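PDB 4FN7: enoyl-CoA hydratase/isomerase family protein from Mycobacterium tuberculosis, which probably hydrates the double bond of enoyl-CoA thioesters in lipid metabolism, as a trimeric member of the crotonase superfamily. Local coordinates for residues D3-T8 against Q31-A36; G115-A120 against R193-L198; G108-S113 against Y139-I144; K146-R151 against F174-A179; N40-D45 against A86-S91. All coordinates share one frame; numbering follows the deposited sequence.

Contact 1 of 5, residues D3-T8 against Q31-A36; sequences DPVSYT and QQALNA
V5 and A33 make most of this contact, where the first strand of the chain lies against the helix that runs from 28 to 44. Their CA atoms are 5.8 Å apart, the nearest backbone approach between the two segments, and both side chains set out toward the other segment. With only a methyl at A33, the helix presents little bulk to the strand, consistent with the close approach: V5 CG2 sits 3.6 Å from A33 CB, and V5 CB itself is hardly farther off. The valine rotamer decides which branch does the work. With chi1 at 176°, CG1 is anti to the backbone N and CG2 lies beside that N, and it is CG2 that fits into the angle between A33 and L34. There it also meets CD2 of L34, at 3.9 Å. The leucine reaches V5 with CG and the CD2 methyl, and the two side chains cross at about a right angle. A single valine methyl thus touches two successive residues of the helix. P4 adds a lighter touch from the residue before the strand, its ring atom CG resting 4.0 Å from A33 CB. No hydrogen bond crosses between the segments; the join is wholly apolar. Strand 5-10 is an outermost strand of the main sheet within this chain and pairs antiparallel with strand 13-18. Helix 28-44 covers it here: V5 also touches M30 and A37 of that helix and I16 of the neighbouring strand, while L34 continues inward to M18 and to L85 of helix 73-90.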
# COMPACT_ATOMS: atom_id res chain seq x y z
N ASP A 3 3.60 -21.86 32.94
CA ASP A 3 4.73 -21.25 32.26
C ASP A 3 4.36 -21.06 30.80
O ASP A 3 4.68 -21.89 29.96
CB ASP A 3 5.97 -22.14 32.38
CG ASP A 3 6.45 -22.25 33.81
OD1 ASP A 3 7.09 -21.30 34.30
OD2 ASP A 3 6.19 -23.29 34.45
N PRO A 4 3.66 -19.95 30.52
CA PRO A 4 3.04 -19.76 29.21
C PRO A 4 4.01 -19.45 28.08
O PRO A 4 3.60 -19.49 26.93
CB PRO A 4 2.08 -18.59 29.45
CG PRO A 4 2.70 -17.83 30.58
CD PRO A 4 3.30 -18.89 31.47
N VAL A 5 5.27 -19.13 28.39
CA VAL A 5 6.26 -18.88 27.35
C VAL A 5 7.53 -19.66 27.62
O VAL A 5 8.04 -19.68 28.74
CB VAL A 5 6.61 -17.39 27.27
CG1 VAL A 5 7.73 -17.16 26.26
CG2 VAL A 5 5.39 -16.57 26.90
N SER A 6 8.05 -20.31 26.59
CA SER A 6 9.36 -20.96 26.70
C SER A 6 10.39 -20.18 25.90
O SER A 6 10.07 -19.58 24.87
CB SER A 6 9.30 -22.40 26.22
OG SER A 6 9.06 -22.47 24.83
N TYR A 7 11.62 -20.19 26.40
CA TYR A 7 12.75 -19.53 25.74
C TYR A 7 13.85 -20.56 25.53
O TYR A 7 14.28 -21.21 26.48
CB TYR A 7 13.28 -18.38 26.60
CG TYR A 7 14.55 -17.80 26.05
CD1 TYR A 7 14.51 -16.82 25.06
CD2 TYR A 7 15.79 -18.21 26.51
CE1 TYR A 7 15.67 -16.29 24.55
CE2 TYR A 7 16.96 -17.67 26.00
CZ TYR A 7 16.89 -16.71 25.02
OH TYR A 7 18.03 -16.15 24.49
N THR A 8 14.32 -20.68 24.29
CA THR A 8 15.36 -21.62 23.95
C THR A 8 16.33 -20.97 22.98
O THR A 8 15.95 -20.53 21.91
CB THR A 8 14.77 -22.88 23.28
OG1 THR A 8 13.68 -23.36 24.06
CG2 THR A 8 15.83 -23.96 23.15
N GLN A 31 2.00 -11.36 28.79
CA GLN A 31 2.84 -10.22 28.42
C GLN A 31 4.12 -10.18 29.26
O GLN A 31 5.21 -9.92 28.74
CB GLN A 31 2.07 -8.91 28.56
CG GLN A 31 0.94 -8.74 27.57
CD GLN A 31 0.22 -7.43 27.74
OE1 GLN A 31 0.77 -6.49 28.33
NE2 GLN A 31 -1.01 -7.34 27.26
N GLN A 32 3.98 -10.43 30.56
CA GLN A 32 5.14 -10.47 31.43
C GLN A 32 6.11 -11.56 30.98
O GLN A 32 7.33 -11.34 30.92
CB GLN A 32 4.70 -10.71 32.87
CG GLN A 32 5.84 -10.71 33.86
CD GLN A 32 5.37 -10.96 35.28
OE1 GLN A 32 4.21 -11.28 35.51
NE2 GLN A 32 6.28 -10.81 36.24
N ALA A 33 5.58 -12.73 30.65
CA ALA A 33 6.41 -13.86 30.24
C ALA A 33 7.10 -13.59 28.91
O ALA A 33 8.27 -13.93 28.72
CB ALA A 33 5.59 -15.14 30.18
N LEU A 34 6.37 -12.98 27.98
CA LEU A 34 6.96 -12.61 26.69
C LEU A 34 8.07 -11.59 26.87
O LEU A 34 9.14 -11.72 26.27
CB LEU A 34 5.90 -12.06 25.75
CG LEU A 34 5.03 -13.10 25.05
CD1 LEU A 34 3.88 -12.42 24.33
CD2 LEU A 34 5.85 -13.96 24.09
N ASN A 35 7.82 -10.56 27.67
CA ASN A 35 8.84 -9.56 27.95
C ASN A 35 10.08 -10.18 28.60
O ASN A 35 11.21 -9.80 28.27
CB ASN A 35 8.29 -8.41 28.79
CG ASN A 35 7.62 -7.35 27.95
OD1 ASN A 35 8.21 -6.84 27.00
ND2 ASN A 35 6.39 -7.01 28.30
N ALA A 36 9.87 -11.11 29.52
CA ALA A 36 10.98 -11.80 30.18
C ALA A 36 11.79 -12.62 29.17
O ALA A 36 13.02 -12.68 29.24
CB ALA A 36 10.47 -12.69 31.30

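Contact 2 of 5, residues G115-A120 against R193-L198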
# COMPACT_ATOMS: atom_id res chain seq x y z
N GLY A 115 6.51 -8.84 13.20
CA GLY A 115 7.66 -9.59 12.72
C GLY A 115 8.21 -9.04 11.42
O GLY A 115 7.47 -8.57 10.55
N ASP A 116 9.53 -9.09 11.26
CA ASP A 116 10.13 -8.72 9.99
C ASP A 116 9.69 -9.68 8.88
O ASP A 116 9.55 -9.28 7.72
CB ASP A 116 11.66 -8.71 10.09
CG ASP A 116 12.15 -7.68 11.07
OD1 ASP A 116 12.04 -6.47 10.76
OD2 ASP A 116 12.67 -8.07 12.13
N HIS A 117 9.50 -10.94 9.25
CA HIS A 117 9.06 -11.97 8.33
C HIS A 117 8.07 -12.85 9.07
O HIS A 117 8.30 -13.22 10.22
CB HIS A 117 10.26 -12.81 7.86
CG HIS A 117 9.93 -13.80 6.79
ND1 HIS A 117 9.52 -13.42 5.52
CD2 HIS A 117 9.94 -15.16 6.79
CE1 HIS A 117 9.30 -14.50 4.80
NE2 HIS A 117 9.54 -15.57 5.54
N ARG A 118 6.97 -13.19 8.40
CA ARG A 118 5.85 -13.87 9.03
C ARG A 118 5.43 -15.08 8.21
O ARG A 118 5.07 -14.94 7.04
CB ARG A 118 4.67 -12.90 9.16
CG ARG A 118 5.01 -11.65 9.96
CD ARG A 118 4.06 -10.50 9.63
NE ARG A 118 4.20 -10.10 8.23
CZ ARG A 118 3.41 -9.22 7.62
NH1 ARG A 118 2.40 -8.66 8.28
NH2 ARG A 118 3.62 -8.91 6.35
N VAL A 119 5.49 -16.26 8.81
CA VAL A 119 5.21 -17.51 8.12
C VAL A 119 3.95 -18.14 8.70
O VAL A 119 3.82 -18.23 9.91
CB VAL A 119 6.38 -18.52 8.31
CG1 VAL A 119 6.14 -19.77 7.48
CG2 VAL A 119 7.70 -17.88 7.93
N ALA A 120 3.04 -18.58 7.83
CA ALA A 120 1.83 -19.25 8.28
C ALA A 120 1.47 -20.38 7.34
O ALA A 120 2.02 -20.49 6.25
CB ALA A 120 0.67 -18.26 8.37
N ARG A 193 17.70 -17.82 10.73
CA ARG A 193 19.13 -18.07 10.61
C ARG A 193 19.71 -17.34 9.39
O ARG A 193 20.82 -16.82 9.45
CB ARG A 193 19.43 -19.57 10.58
CG ARG A 193 19.20 -20.25 11.93
CD ARG A 193 19.59 -21.72 11.91
NE ARG A 193 19.58 -22.29 13.25
CZ ARG A 193 18.59 -23.01 13.76
NH1 ARG A 193 17.50 -23.25 13.04
NH2 ARG A 193 18.68 -23.49 15.00
N GLU A 194 18.94 -17.28 8.30
CA GLU A 194 19.34 -16.52 7.12
C GLU A 194 19.46 -15.03 7.44
O GLU A 194 20.46 -14.39 7.12
CB GLU A 194 18.36 -16.74 5.97
CG GLU A 194 18.64 -15.90 4.73
CD GLU A 194 17.48 -15.89 3.76
OE1 GLU A 194 16.51 -16.65 3.99
OE2 GLU A 194 17.53 -15.13 2.77
N PHE A 195 18.44 -14.47 8.07
CA PHE A 195 18.44 -13.03 8.37
C PHE A 195 19.52 -12.64 9.37
O PHE A 195 20.00 -11.51 9.37
CB PHE A 195 17.06 -12.57 8.85
CG PHE A 195 15.94 -12.85 7.87
CD1 PHE A 195 16.13 -12.72 6.50
CD2 PHE A 195 14.71 -13.26 8.33
CE1 PHE A 195 15.09 -12.98 5.62
CE2 PHE A 195 13.67 -13.52 7.46
CZ PHE A 195 13.86 -13.38 6.10
N ALA A 196 19.90 -13.58 10.24
CA ALA A 196 21.00 -13.35 11.16
C ALA A 196 22.31 -13.08 10.41
O ALA A 196 23.26 -12.53 10.98
CB ALA A 196 21.16 -14.52 12.12
N GLY A 197 22.36 -13.48 9.14
CA GLY A 197 23.52 -13.25 8.30
C GLY A 197 23.56 -11.87 7.66
O GLY A 197 24.58 -11.47 7.10
N LEU A 198 22.45 -11.14 7.73
CA LEU A 198 22.45 -9.74 7.31
C LEU A 198 23.32 -8.93 8.26
O LEU A 198 23.56 -9.34 9.40
CB LEU A 198 21.04 -9.17 7.30
CG LEU A 198 20.05 -9.78 6.31
CD1 LEU A 198 18.63 -9.36 6.66
CD2 LEU A 198 20.41 -9.38 4.88
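The backbones keep well apart, the closest CA atoms being H117 and F195 at 9.4 Å, and two aromatic side chains, both directed across the contact, fill the distance. They form an offset edge-to-face pair that joins helix 184-195 to strand 117-120 of the main crotonase-fold sheet. The ring centroids of H117 and F195 are 5.5 Å apart and the planes stand at 73°, the phenyl presenting its edge to a face of the imidazole. F195 CZ lies over that face, 4.0 Å from H117 CG. A chi1 of -173° carries the imidazole anti to its own main-chain nitrogen and out toward the helix. Both imidazole nitrogens are occupied elsewhere: NE2 bonds to E177 OE1 on the next strand, and ND1 bonds to NE2 of Q156 of the second subunit. These two bonds fix the rotation of the ring and so the face offered to F195. Beyond the phenylalanine the chain folds back in a type I beta turn from F195 to L198, closed by the bond from L198 N to F195 O. The tightest touch comes near the root of the histidine, where H117 CB stands 3.5 Å from F195 CE2.

Contact 3 of 5, residues G108-S113 against Y139-I144; sequences GAFLLS and YAALEI
A141 is the first residue of 139-144 to meet the other helix, and it does so with its one methyl against the ring of F110. This is helix-to-helix packing in the core of the crotonase fold, between helix 107-112 and the start of helix 139-148. The methyl makes a CH-pi contact: A141 CB lies 3.7 Å from the centroid of the F110 ring, 23° off the normal and shifted toward the rim, with F110 CE2 its nearest ring atom. F83 of helix 73-90 also touches A141. One turn on, I144 comes to the closest backbone approach, its CA 6.4 Å from that of F110. Its chi1 of -67° splits the two branches: CG2, anti to the main-chain nitrogen, settles 3.6 Å from F110 O and beside S113 CB, while CD1 ends the other branch near F110 CB. Although S113 offers its CB to the isoleucine, its hydroxyl bonds within its own segment, where OG and N both donate to A109 O from opposite faces of that carbonyl's plane. Where both segments end, one water bridges their carbonyls, donating to S113 O at 2.7 Å and to I144 O at 3.0 Å.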
# COMPACT_ATOMS: atom_id res chain seq x y z
N GLY A 108 -3.44 -10.82 18.78
CA GLY A 108 -2.63 -11.86 18.15
C GLY A 108 -2.21 -11.47 16.75
O GLY A 108 -1.06 -11.68 16.35
N ALA A 109 -3.13 -10.90 15.97
CA ALA A 109 -2.79 -10.41 14.64
C ALA A 109 -1.86 -9.20 14.71
O ALA A 109 -0.98 -9.05 13.86
CB ALA A 109 -4.05 -10.05 13.85
N PHE A 110 -2.04 -8.35 15.72
CA PHE A 110 -1.18 -7.18 15.86
C PHE A 110 0.24 -7.61 16.21
O PHE A 110 1.21 -7.10 15.66
CB PHE A 110 -1.73 -6.19 16.90
CG PHE A 110 -3.18 -5.85 16.70
CD1 PHE A 110 -3.76 -5.86 15.44
CD2 PHE A 110 -3.98 -5.54 17.79
CE1 PHE A 110 -5.11 -5.58 15.27
CE2 PHE A 110 -5.33 -5.25 17.63
CZ PHE A 110 -5.89 -5.27 16.36
N LEU A 111 0.36 -8.57 17.13
CA LEU A 111 1.67 -9.13 17.46
C LEU A 111 2.33 -9.75 16.22
O LEU A 111 3.51 -9.51 15.93
CB LEU A 111 1.51 -10.18 18.56
CG LEU A 111 2.78 -10.93 18.97
CD1 LEU A 111 3.82 -9.97 19.48
CD2 LEU A 111 2.46 -11.98 20.03
N LEU A 112 1.57 -10.55 15.49
CA LEU A 112 2.08 -11.19 14.29
C LEU A 112 2.67 -10.14 13.34
O LEU A 112 3.72 -10.34 12.72
CB LEU A 112 0.95 -11.95 13.59
CG LEU A 112 1.29 -12.67 12.28
CD1 LEU A 112 2.29 -13.78 12.52
CD2 LEU A 112 0.02 -13.22 11.64
N SER A 113 1.99 -9.00 13.26
CA SER A 113 2.33 -7.92 12.34
C SER A 113 3.58 -7.15 12.75
O SER A 113 3.98 -6.21 12.07
CB SER A 113 1.15 -6.95 12.20
OG SER A 113 -0.02 -7.61 11.73
N TYR A 139 -6.12 3.24 18.38
CA TYR A 139 -5.22 3.90 17.44
C TYR A 139 -3.89 3.16 17.27
O TYR A 139 -3.40 3.03 16.16
CB TYR A 139 -4.99 5.36 17.83
CG TYR A 139 -6.18 6.25 17.55
CD1 TYR A 139 -6.50 6.63 16.25
CD2 TYR A 139 -6.98 6.72 18.58
CE1 TYR A 139 -7.59 7.45 15.99
CE2 TYR A 139 -8.07 7.55 18.33
CZ TYR A 139 -8.36 7.91 17.03
OH TYR A 139 -9.44 8.73 16.77
N ALA A 140 -3.32 2.66 18.37
CA ALA A 140 -2.04 1.96 18.26
C ALA A 140 -2.16 0.72 17.38
O ALA A 140 -1.26 0.41 16.60
CB ALA A 140 -1.48 1.60 19.64
N ALA A 141 -3.28 0.01 17.50
CA ALA A 141 -3.52 -1.18 16.69
C ALA A 141 -3.70 -0.82 15.23
O ALA A 141 -3.19 -1.51 14.34
CB ALA A 141 -4.75 -1.93 17.20
N LEU A 142 -4.44 0.26 14.98
CA LEU A 142 -4.59 0.74 13.61
C LEU A 142 -3.24 1.03 12.97
O LEU A 142 -3.00 0.67 11.82
CB LEU A 142 -5.48 1.99 13.57
CG LEU A 142 -6.96 1.76 13.90
CD1 LEU A 142 -7.70 3.09 14.00
CD2 LEU A 142 -7.61 0.87 12.85
N GLU A 143 -2.35 1.67 13.72
CA GLU A 143 -1.04 2.02 13.18
C GLU A 143 -0.19 0.78 12.87
O GLU A 143 0.53 0.74 11.87
CB GLU A 143 -0.32 2.96 14.14
CG GLU A 143 -1.03 4.30 14.30
CD GLU A 143 -0.98 5.16 13.04
OE1 GLU A 143 -0.10 4.93 12.18
OE2 GLU A 143 -1.82 6.07 12.90
N ILE A 144 -0.30 -0.24 13.72
CA ILE A 144 0.40 -1.50 13.47
C ILE A 144 -0.09 -2.11 12.16
O ILE A 144 0.70 -2.52 11.31
CB ILE A 144 0.22 -2.49 14.65
CG1 ILE A 144 0.94 -1.94 15.88
CG2 ILE A 144 0.76 -3.86 14.28
CD1 ILE A 144 0.53 -2.61 17.17
O HOH W 1 3.37 -3.53 12.09

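Contact 4 of 5, residues K146-R151 against F174-A179; sequences KLRLTR and FIDEIA
L149, in the chain leading from helix 139-148 to helix 151-159, meets F174, and its side chain can be followed outward. CB leaves the backbone at a slant to the other segment, and with chi1 at -64° CG stands beside the main-chain nitrogen, which swings the two methyls over to the phenyl ring. CD2 makes the main contact: it sits over the middle of one ring face, L149 CD2 to the F174 ring centroid 3.8 Å and only 13° off the normal, a well-centred CH-pi contact. It also lies 3.8 Å from F174 N. CD1 reaches the far end of the same ring, 4.1 Å from F174 CZ. F174 meets the ring of F164 as well, and L149 packs on Y154 and A157 of helix 151-159.

Beside this apolar pair runs a polar link. R148, its chain bent at chi2 and chi3, forms a long salt bridge, NH1 to D176 OD2 at 3.9 Å. A water in the guanidinium plane ties the two more closely, accepting from R148 NH1 and donating to D176 OD1, each at 2.8 Å. Both groups have stronger partners nearby: R148 NH2 bonds to G115 O, and D176 OD2 pairs with R118 NE. Because R118 and R148 lie close together, the carboxylate probably offsets their like charges. In this crotonase-fold subunit the chain between the two helices thus packs on the loop leading into strand 177-178, the outermost strand of the main sheet within this chain, beside the second subunit of the trimer, whose S152 bonds to R148 O.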
# COMPACT_ATOMS: atom_id res chain seq x y z
N LYS A 146 -1.70 -0.60 9.70
CA LYS A 146 -1.47 0.32 8.60
C LYS A 146 -0.05 0.17 8.05
O LYS A 146 0.20 0.40 6.87
CB LYS A 146 -1.70 1.76 9.04
CG LYS A 146 -1.88 2.73 7.89
CD LYS A 146 -1.77 4.19 8.35
CE LYS A 146 -2.80 4.54 9.39
NZ LYS A 146 -2.65 5.97 9.78
N LEU A 147 0.88 -0.23 8.91
CA LEU A 147 2.27 -0.39 8.54
C LEU A 147 2.48 -1.57 7.58
O LEU A 147 3.46 -1.60 6.84
CB LEU A 147 3.13 -0.57 9.80
CG LEU A 147 4.64 -0.72 9.61
CD1 LEU A 147 5.24 0.53 8.99
CD2 LEU A 147 5.29 -1.00 10.96
N ARG A 148 1.56 -2.54 7.60
CA ARG A 148 1.78 -3.79 6.86
C ARG A 148 0.75 -4.07 5.76
O ARG A 148 1.06 -4.72 4.77
CB ARG A 148 1.84 -5.00 7.81
CG ARG A 148 2.88 -4.92 8.94
CD ARG A 148 4.27 -4.61 8.43
NE ARG A 148 5.02 -5.73 7.88
CZ ARG A 148 5.77 -6.56 8.61
NH1 ARG A 148 6.48 -7.51 8.04
NH2 ARG A 148 5.79 -6.42 9.93
N LEU A 149 -0.49 -3.63 5.95
CA LEU A 149 -1.57 -4.00 5.04
C LEU A 149 -1.60 -3.09 3.82
O LEU A 149 -1.29 -1.91 3.91
CB LEU A 149 -2.92 -3.96 5.76
CG LEU A 149 -3.07 -4.95 6.91
CD1 LEU A 149 -4.47 -4.83 7.51
CD2 LEU A 149 -2.80 -6.38 6.45
N THR A 150 -2.00 -3.63 2.67
CA THR A 150 -2.26 -2.76 1.53
C THR A 150 -3.38 -1.79 1.89
O THR A 150 -4.15 -2.01 2.83
CB THR A 150 -2.70 -3.53 0.29
OG1 THR A 150 -3.96 -4.16 0.56
CG2 THR A 150 -1.67 -4.56 -0.12
N ARG A 151 -3.48 -0.72 1.12
CA ARG A 151 -4.50 0.28 1.40
C ARG A 151 -5.90 -0.32 1.47
O ARG A 151 -6.65 -0.04 2.41
CB ARG A 151 -4.42 1.41 0.39
CG ARG A 151 -3.29 2.35 0.71
CD ARG A 151 -2.88 3.09 -0.51
NE ARG A 151 -1.88 4.11 -0.22
CZ ARG A 151 -1.36 4.89 -1.16
NH1 ARG A 151 -1.77 4.75 -2.42
NH2 ARG A 151 -0.46 5.80 -0.83
N PHE A 174 -0.78 -9.44 5.58
CA PHE A 174 -0.86 -9.99 6.94
C PHE A 174 0.17 -11.09 7.20
O PHE A 174 0.45 -11.43 8.34
CB PHE A 174 -2.27 -10.51 7.24
CG PHE A 174 -3.07 -9.65 8.19
CD1 PHE A 174 -2.49 -9.05 9.29
CD2 PHE A 174 -4.43 -9.46 7.97
CE1 PHE A 174 -3.25 -8.26 10.16
CE2 PHE A 174 -5.19 -8.68 8.83
CZ PHE A 174 -4.60 -8.09 9.93
N ILE A 175 0.73 -11.65 6.13
CA ILE A 175 1.82 -12.62 6.25
C ILE A 175 2.73 -12.48 5.05
O ILE A 175 2.36 -11.87 4.04
CB ILE A 175 1.34 -14.08 6.32
CG1 ILE A 175 0.58 -14.47 5.05
CG2 ILE A 175 0.50 -14.32 7.54
CD1 ILE A 175 0.28 -15.93 4.97
N ASP A 176 3.95 -13.02 5.16
CA ASP A 176 4.94 -12.91 4.08
C ASP A 176 5.21 -14.22 3.35
O ASP A 176 5.73 -14.22 2.24
CB ASP A 176 6.26 -12.38 4.61
CG ASP A 176 6.09 -11.10 5.37
OD1 ASP A 176 5.77 -10.07 4.74
OD2 ASP A 176 6.27 -11.13 6.60
N GLU A 177 4.87 -15.34 3.99
CA GLU A 177 5.20 -16.63 3.42
C GLU A 177 4.22 -17.69 3.90
O GLU A 177 3.82 -17.70 5.06
CB GLU A 177 6.63 -17.05 3.78
CG GLU A 177 7.03 -18.44 3.27
CD GLU A 177 8.48 -18.81 3.56
OE1 GLU A 177 9.23 -17.99 4.12
OE2 GLU A 177 8.88 -19.94 3.21
N ILE A 178 3.85 -18.58 2.99
CA ILE A 178 3.00 -19.72 3.33
C ILE A 178 3.84 -21.00 3.32
O ILE A 178 4.64 -21.22 2.41
CB ILE A 178 1.83 -19.85 2.33
CG1 ILE A 178 1.06 -18.53 2.24
CG2 ILE A 178 0.91 -21.00 2.74
CD1 ILE A 178 0.05 -18.49 1.11
N ALA A 179 3.64 -21.83 4.34
CA ALA A 179 4.34 -23.12 4.43
C ALA A 179 3.35 -24.17 4.92
O ALA A 179 2.30 -23.83 5.45
CB ALA A 179 5.52 -23.01 5.38
O HOH W 2 6.47 -7.44 5.28

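Contact 5 of 5, residues N40-D45 against A86-S91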
# COMPACT_ATOMS: atom_id res chain seq x y z
N ASN A 40 15.71 -12.23 27.94
CA ASN A 40 16.70 -13.29 27.79
C ASN A 40 17.43 -13.18 26.46
O ASN A 40 18.65 -13.33 26.39
CB ASN A 40 16.08 -14.69 27.89
CG ASN A 40 15.57 -15.02 29.27
OD1 ASN A 40 15.97 -14.41 30.26
ND2 ASN A 40 14.67 -16.00 29.35
N ALA A 41 16.67 -12.94 25.40
CA ALA A 41 17.24 -12.80 24.07
C ALA A 41 18.19 -11.61 24.03
O ALA A 41 19.24 -11.67 23.38
CB ALA A 41 16.14 -12.63 23.03
N ASP A 42 17.83 -10.54 24.72
CA ASP A 42 18.71 -9.38 24.84
C ASP A 42 20.02 -9.76 25.52
O ASP A 42 21.11 -9.42 25.04
CB ASP A 42 18.05 -8.25 25.63
CG ASP A 42 16.93 -7.55 24.87
OD1 ASP A 42 16.78 -7.76 23.65
OD2 ASP A 42 16.21 -6.74 25.51
N ARG A 43 19.92 -10.45 26.65
CA ARG A 43 21.10 -10.83 27.40
C ARG A 43 21.98 -11.79 26.61
O ARG A 43 23.21 -11.71 26.65
CB ARG A 43 20.69 -11.44 28.75
CG ARG A 43 20.18 -10.39 29.75
CD ARG A 43 19.86 -10.95 31.14
NE ARG A 43 18.58 -11.64 31.22
CZ ARG A 43 17.43 -11.11 31.62
NH1 ARG A 43 17.35 -9.83 31.98
NH2 ARG A 43 16.34 -11.85 31.65
N ASP A 44 21.35 -12.70 25.87
CA ASP A 44 22.09 -13.68 25.08
C ASP A 44 22.63 -13.09 23.78
O ASP A 44 23.46 -13.71 23.11
CB ASP A 44 21.23 -14.92 24.80
CG ASP A 44 21.06 -15.82 26.01
OD1 ASP A 44 21.82 -15.67 26.99
OD2 ASP A 44 20.18 -16.70 25.97
N ASP A 45 22.18 -11.88 23.44
CA ASP A 45 22.65 -11.17 22.24
C ASP A 45 22.53 -12.04 20.98
O ASP A 45 23.47 -12.18 20.21
CB ASP A 45 24.09 -10.68 22.45
CG ASP A 45 24.52 -9.67 21.40
OD1 ASP A 45 23.64 -9.04 20.77
OD2 ASP A 45 25.74 -9.48 21.22
N ALA A 86 4.39 -4.60 21.14
CA ALA A 86 4.46 -4.40 19.70
C ALA A 86 5.55 -3.38 19.34
O ALA A 86 6.33 -3.60 18.42
CB ALA A 86 3.10 -3.94 19.16
N TYR A 87 5.60 -2.28 20.08
CA TYR A 87 6.63 -1.28 19.85
C TYR A 87 8.02 -1.89 20.02
O TYR A 87 8.93 -1.68 19.21
CB TYR A 87 6.44 -0.09 20.80
CG TYR A 87 7.36 1.07 20.52
CD1 TYR A 87 6.90 2.20 19.85
CD2 TYR A 87 8.69 1.04 20.92
CE1 TYR A 87 7.74 3.27 19.59
CE2 TYR A 87 9.54 2.11 20.67
CZ TYR A 87 9.06 3.22 20.00
OH TYR A 87 9.92 4.27 19.75
N ARG A 88 8.19 -2.67 21.09
CA ARG A 88 9.47 -3.31 21.39
C ARG A 88 9.92 -4.22 20.25
O ARG A 88 11.08 -4.21 19.85
CB ARG A 88 9.37 -4.12 22.68
CG ARG A 88 10.70 -4.68 23.14
CD ARG A 88 10.57 -5.45 24.44
NE ARG A 88 11.90 -5.88 24.88
CZ ARG A 88 12.13 -6.64 25.94
NH1 ARG A 88 11.13 -7.09 26.69
NH2 ARG A 88 13.38 -6.97 26.24
N LEU A 89 8.99 -4.99 19.70
CA LEU A 89 9.34 -5.91 18.63
C LEU A 89 9.56 -5.22 17.28
O LEU A 89 10.46 -5.59 16.54
CB LEU A 89 8.29 -7.02 18.51
CG LEU A 89 8.38 -8.02 19.68
CD1 LEU A 89 7.14 -8.90 19.72
CD2 LEU A 89 9.65 -8.87 19.59
N LEU A 90 8.74 -4.22 16.96
CA LEU A 90 8.90 -3.48 15.71
C LEU A 90 10.22 -2.71 15.68
O LEU A 90 10.75 -2.44 14.62
CB LEU A 90 7.74 -2.51 15.50
CG LEU A 90 6.46 -3.11 14.91
CD1 LEU A 90 5.29 -2.13 15.03
CD2 LEU A 90 6.65 -3.56 13.47
N SER A 91 10.73 -2.37 16.86
CA SER A 91 11.98 -1.63 16.93
C SER A 91 13.17 -2.52 17.29
O SER A 91 14.29 -2.05 17.45
CB SER A 91 11.87 -0.47 17.92
OG SER A 91 11.62 -0.95 19.23
O HOH W 3 14.44 -4.92 23.87
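D42 and R88 meet through their flat ends, and the guanidinium uses its edge: D42 OD2 lies practically in its plane, 2.9 Å from R88 NH2. The carboxylate is turned differently. Its plane stands at 58° to the guanidinium, and the arginine nitrogen arrives from above it, 47° out of plane. The result is a salt bridge whose hydrogen bond is bent, with an N-H...O angle of 141°. A second occupant of the same guanidinium edge is a water, which accepts from R88 NE at 2.9 Å and donates to D42 OD2 at 3.0 Å, so the carboxylate oxygen is gripped both directly and through solvent.

The helices are far apart here, the CA atoms of D42 and R88 being 11.6 Å from each other, and the arginine spans most of that gap. Its CG is anti to the main-chain N and the chain is extended from CG to NE, which sends it straight out from helix 73-90 to meet the shorter aspartate coming from the opposite direction. Neither polar end depends on this pair alone. D39 OD1 forms a further salt bridge with R88 NH2, N35 OD1 accepts from R88 NH1, and D42 OD1 bonds to the hydroxyl of Y92. The arginine is thereby held by three residues spaced along helix 28-44.

This bridge lies at the surface. Deeper in, A41 and L89 both touch L49 of strand 48-52, which places helices 28-44 and 73-90 side by side over the main sheet, while L90 turns to L215 and I218 of helix 200-223.

From the N terminus, contact 1 closes the first loop by setting strand 5-10 under helix 28-44. Contact 5 follows in series on the same helix, tying its far end to helix 73-90, and the two contacts touch through Y7 with D44. Contact 3 joins helices 107-112 and 139-148 near the centre of the chain; contact 2 opens before contact 3 has closed, so these two cross. Contact 4 follows contact 3 in series, sharing helix 139-148, and is nested inside the loop of contact 2. Strands 117-120 and 177-178 are neighbours in the sheet, and contacts 2 and 4 both touch the second subunit. Contacts 1 and 4 lie on opposite sides of the chain's centre.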